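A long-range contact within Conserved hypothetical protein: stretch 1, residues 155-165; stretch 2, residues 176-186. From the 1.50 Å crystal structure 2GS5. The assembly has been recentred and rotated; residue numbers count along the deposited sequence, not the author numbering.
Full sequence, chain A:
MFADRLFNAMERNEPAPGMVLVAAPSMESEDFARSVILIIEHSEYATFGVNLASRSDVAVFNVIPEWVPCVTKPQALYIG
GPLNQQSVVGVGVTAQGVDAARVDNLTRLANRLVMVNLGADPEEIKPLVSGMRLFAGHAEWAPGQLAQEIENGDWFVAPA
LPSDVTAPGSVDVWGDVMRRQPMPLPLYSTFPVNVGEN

Stretch 1 (155-165) WFVAPALPSDV
Stretch 2, residues 176-186: DVMRRQPMPLP

The contact is organised around one arginine. Arg180, following the helical residues 176-179 in sequence, reaches Asp164 through a two-pronged salt bridge: Arg180 NH1 donates to Asp164 OD1 at 2.9 Å (163°) and Arg180 NH2 to Asp164 OD2 at 2.9 Å (142°). Both carboxylate oxygens are thus engaged, and Arg180 NH2 also donates to Pro159 O at 3.1 Å (145°). Pro159 O and Asp164 OD2 lie at the edge of the guanidinium, near its plane, where N-H groups point. Arg180 achieves this with chi1 -63° (m), chi2 -157° (t), chi3 -60° (m) and chi4 -91°.

The acceptor is also held within its own stretch. Asp164, chi1 -62° (m) and chi2 -28°, receives Leu161 N on Asp164 OD2 at 2.8 Å and almost linearly, while Asp164 N bonds to Leu161 O at 2.9 Å. These bonds brace the turn from the strand 155-159 into the weakly bonded helix around 162-165, and hold the buried carboxylate where Arg180 meets it. Arginine suits its position because its long, flat, multi-donor head can serve a carboxylate and a backbone carbonyl together.

Water 1 completes the polar junction, donating to Pro159 O at 2.7 Å and accepting from Arg180 NE at 3.0 Å and Gln181 NE2 at 2.9 Å. Gln181 NE2 also donates to Val177 O at 3.0 Å, tying the side chain (chi1 -53°, chi2 -46°, both m; chi3 -43°) back to Val177 in the preceding helix. Gln181 OE1 lies 3.4 Å from Phe156 CE2, at the edge of that ring, and the small methyl of Ala158 lets Gln181 OE1 come within 3.4 Å of Ala158 CB. Ala158 CA and Gln181 CA are 7.6 Å apart; Asp164 CA and Val177 CA, 7.7 Å. The register therefore runs in opposite senses along the two stretches.

Packing closes around this network. Leu161, extended with chi1 -65° (m) and chi2 179° (t), lays CD1 over one face of the guanidinium, Leu161 CD1 being 3.5 Å from Arg180 CD, leaving the edge free for polar partners. Val177 CG2 sits 3.6 Å from Asp164 OD1.

At the other end, strand alternation sends the CB of Phe156 and Ala158 toward stretch 2 and that of Val157 away. Phe156 (chi1 -176°, t; chi2 86°) is buried, its flat ring offering an edge to Gln181 OE1 and a face to Leu185: Leu185 CD1 lies over one face of the Phe156 ring in a CH-pi contact, 3.7 Å from the ring centroid and 7° off the normal. Pro182 CD adds an apolar touch at 4.2 Å from Phe156 CZ. Pro182 O accepts Leu185 N at 3.0 Å, and the cis peptide before Pro184 lies within this turn. Altogether 393 Å² is buried.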

# COMPACT_ATOMS: atom_id res chain seq x y z
N TRP A 155 -1.55 -8.48 -11.96
CA TRP A 155 -1.30 -7.20 -11.32
C TRP A 155 -0.86 -6.17 -12.34
O TRP A 155 -0.21 -6.52 -13.32
CB TRP A 155 -0.16 -7.31 -10.32
CG TRP A 155 -0.29 -8.41 -9.34
CD1 TRP A 155 0.38 -9.58 -9.35
CD2 TRP A 155 -1.14 -8.44 -8.19
NE1 TRP A 155 0.02 -10.35 -8.29
CE2 TRP A 155 -0.93 -9.68 -7.56
CE3 TRP A 155 -2.06 -7.55 -7.63
CZ2 TRP A 155 -1.60 -10.05 -6.40
CZ3 TRP A 155 -2.73 -7.92 -6.47
CH2 TRP A 155 -2.49 -9.15 -5.87
N PHE A 156 -1.22 -4.92 -12.10
CA PHE A 156 -0.66 -3.79 -12.82
C PHE A 156 0.16 -2.98 -11.81
O PHE A 156 -0.34 -2.61 -10.75
CB PHE A 156 -1.76 -2.93 -13.44
CG PHE A 156 -1.25 -1.79 -14.27
CD1 PHE A 156 -0.93 -1.96 -15.61
CD2 PHE A 156 -1.08 -0.53 -13.71
CE1 PHE A 156 -0.46 -0.90 -16.38
CE2 PHE A 156 -0.61 0.52 -14.47
CZ PHE A 156 -0.30 0.34 -15.79
N VAL A 157 1.42 -2.74 -12.15
CA VAL A 157 2.34 -2.04 -11.27
C VAL A 157 2.26 -0.55 -11.56
O VAL A 157 2.44 -0.13 -12.70
CB VAL A 157 3.77 -2.54 -11.47
CG1 VAL A 157 4.75 -1.86 -10.52
CG2 VAL A 157 3.80 -4.02 -11.27
N ALA A 158 1.96 0.24 -10.53
CA ALA A 158 1.80 1.69 -10.66
C ALA A 158 2.41 2.42 -9.48
O ALA A 158 2.48 1.88 -8.38
CB ALA A 158 0.33 2.06 -10.77
N PRO A 159 2.85 3.67 -9.69
CA PRO A 159 3.31 4.43 -8.53
C PRO A 159 2.19 4.70 -7.52
O PRO A 159 1.08 5.04 -7.91
CB PRO A 159 3.85 5.72 -9.12
CG PRO A 159 3.42 5.75 -10.53
CD PRO A 159 2.99 4.40 -10.96
N ALA A 160 2.49 4.51 -6.24
CA ALA A 160 1.57 4.88 -5.16
C ALA A 160 1.65 6.38 -4.93
O ALA A 160 2.70 6.99 -5.17
CB ALA A 160 1.92 4.13 -3.88
N LEU A 161 0.53 6.96 -4.50
CA LEU A 161 0.50 8.35 -4.04
C LEU A 161 0.19 8.40 -2.54
O LEU A 161 -0.43 7.49 -2.00
CB LEU A 161 -0.56 9.17 -4.77
CG LEU A 161 -0.36 9.40 -6.27
CD1 LEU A 161 -1.53 10.22 -6.82
CD2 LEU A 161 0.97 10.07 -6.57
N PRO A 162 0.59 9.49 -1.88
CA PRO A 162 0.21 9.71 -0.48
C PRO A 162 -1.27 9.48 -0.21
O PRO A 162 -1.62 8.87 0.80
CB PRO A 162 0.59 11.17 -0.26
CG PRO A 162 1.77 11.36 -1.12
CD PRO A 162 1.45 10.58 -2.38
N SER A 163 -2.15 9.93 -1.12
CA SER A 163 -3.60 9.80 -0.92
C SER A 163 -4.09 8.34 -0.92
O SER A 163 -5.20 8.06 -0.45
CB SER A 163 -4.37 10.62 -1.97
OG SER A 163 -4.03 10.22 -3.29
N ASP A 164 -3.29 7.41 -1.43
CA ASP A 164 -3.64 5.99 -1.37
C ASP A 164 -3.54 5.48 0.05
O ASP A 164 -4.24 4.55 0.44
CB ASP A 164 -2.72 5.15 -2.26
CG ASP A 164 -2.82 5.51 -3.72
OD1 ASP A 164 -3.90 5.98 -4.14
OD2 ASP A 164 -1.81 5.35 -4.44
N VAL A 165 -2.62 6.08 0.80
CA VAL A 165 -2.35 5.69 2.18
C VAL A 165 -3.23 6.43 3.18
O VAL A 165 -3.54 5.89 4.25
CB VAL A 165 -0.86 5.95 2.52
CG1 VAL A 165 -0.57 5.60 3.98
CG2 VAL A 165 0.03 5.14 1.57
N ASP A 176 -9.96 4.35 -7.46
CA ASP A 176 -9.22 5.60 -7.57
C ASP A 176 -7.86 5.37 -8.23
O ASP A 176 -7.43 6.15 -9.08
CB ASP A 176 -9.01 6.25 -6.20
CG ASP A 176 -10.30 6.79 -5.59
OD1 ASP A 176 -11.37 6.69 -6.21
OD2 ASP A 176 -10.22 7.34 -4.47
N VAL A 177 -7.18 4.29 -7.88
CA VAL A 177 -5.87 4.01 -8.49
C VAL A 177 -6.04 3.69 -9.97
O VAL A 177 -5.27 4.15 -10.80
CB VAL A 177 -5.11 2.88 -7.77
CG1 VAL A 177 -3.80 2.58 -8.50
CG2 VAL A 177 -4.85 3.26 -6.31
N MSE A 178 -7.08 2.91 -10.32
CA MSE A 178 -7.34 2.58 -11.72
C MSE A 178 -7.57 3.84 -12.57
O MSE A 178 -7.14 3.92 -13.71
CB MSE A 178 -8.55 1.63 -11.83
CG MSE A 178 -8.27 0.21 -11.35
SE MSE A 178 -7.13 -0.80 -12.58
CE MSE A 178 -8.46 -1.19 -13.95
N ARG A 179 -8.25 4.82 -11.99
CA ARG A 179 -8.51 6.08 -12.70
C ARG A 179 -7.27 6.93 -13.03
O ARG A 179 -7.33 7.77 -13.93
CB ARG A 179 -9.51 6.93 -11.93
CG ARG A 179 -10.94 6.55 -12.21
CD ARG A 179 -11.89 7.43 -11.42
NE ARG A 179 -12.04 7.00 -10.03
CZ ARG A 179 -12.80 5.96 -9.65
NH1 ARG A 179 -12.89 5.66 -8.37
NH2 ARG A 179 -13.46 5.24 -10.54
N ARG A 180 -6.16 6.71 -12.31
CA ARG A 180 -4.90 7.40 -12.58
C ARG A 180 -4.07 6.78 -13.69
O ARG A 180 -3.07 7.37 -14.11
CB ARG A 180 -3.99 7.39 -11.34
CG ARG A 180 -4.50 8.11 -10.13
CD ARG A 180 -3.33 8.50 -9.24
NE ARG A 180 -2.52 7.37 -8.76
CZ ARG A 180 -2.73 6.71 -7.62
NH1 ARG A 180 -3.75 7.03 -6.83
NH2 ARG A 180 -1.92 5.72 -7.27
N GLN A 181 -4.42 5.57 -14.12
CA GLN A 181 -3.57 4.80 -15.03
C GLN A 181 -3.87 5.09 -16.49
O GLN A 181 -4.91 5.65 -16.79
CB GLN A 181 -3.72 3.31 -14.72
CG GLN A 181 -3.49 2.96 -13.24
CD GLN A 181 -2.24 3.62 -12.67
OE1 GLN A 181 -1.20 3.65 -13.33
NE2 GLN A 181 -2.34 4.16 -11.46
N PRO A 182 -2.94 4.73 -17.39
CA PRO A 182 -3.18 4.95 -18.81
C PRO A 182 -4.43 4.24 -19.30
O PRO A 182 -4.81 3.20 -18.77
CB PRO A 182 -1.93 4.35 -19.47
CG PRO A 182 -0.89 4.42 -18.43
CD PRO A 182 -1.61 4.14 -17.15
N MSE A 183 -5.04 4.79 -20.34
CA MSE A 183 -6.14 4.10 -20.99
C MSE A 183 -5.66 2.74 -21.48
O MSE A 183 -4.50 2.60 -21.89
CB MSE A 183 -6.69 4.92 -22.15
CG MSE A 183 -7.49 6.12 -21.70
SE MSE A 183 -9.24 5.64 -20.97
CE MSE A 183 -10.15 5.27 -22.66
N PRO A 184 -6.55 1.74 -21.46
CA PRO A 184 -7.97 1.81 -21.10
C PRO A 184 -8.31 1.56 -19.63
O PRO A 184 -9.47 1.34 -19.32
CB PRO A 184 -8.56 0.69 -21.95
CG PRO A 184 -7.49 -0.36 -21.91
CD PRO A 184 -6.18 0.39 -21.92
N LEU A 185 -7.35 1.58 -18.73
CA LEU A 185 -7.62 1.12 -17.36
C LEU A 185 -8.76 1.86 -16.66
O LEU A 185 -9.53 1.23 -15.94
CB LEU A 185 -6.37 1.14 -16.48
CG LEU A 185 -5.10 0.39 -16.88
CD1 LEU A 185 -4.33 -0.13 -15.66
CD2 LEU A 185 -5.30 -0.71 -17.91
N PRO A 186 -8.87 3.20 -16.83
CA PRO A 186 -10.00 3.86 -16.17
C PRO A 186 -11.38 3.33 -16.56
O PRO A 186 -12.34 3.52 -15.80
CB PRO A 186 -9.84 5.33 -16.58
CG PRO A 186 -8.40 5.47 -16.87
CD PRO A 186 -8.00 4.17 -17.51
O HOH W 1 -0.31 5.80 -10.15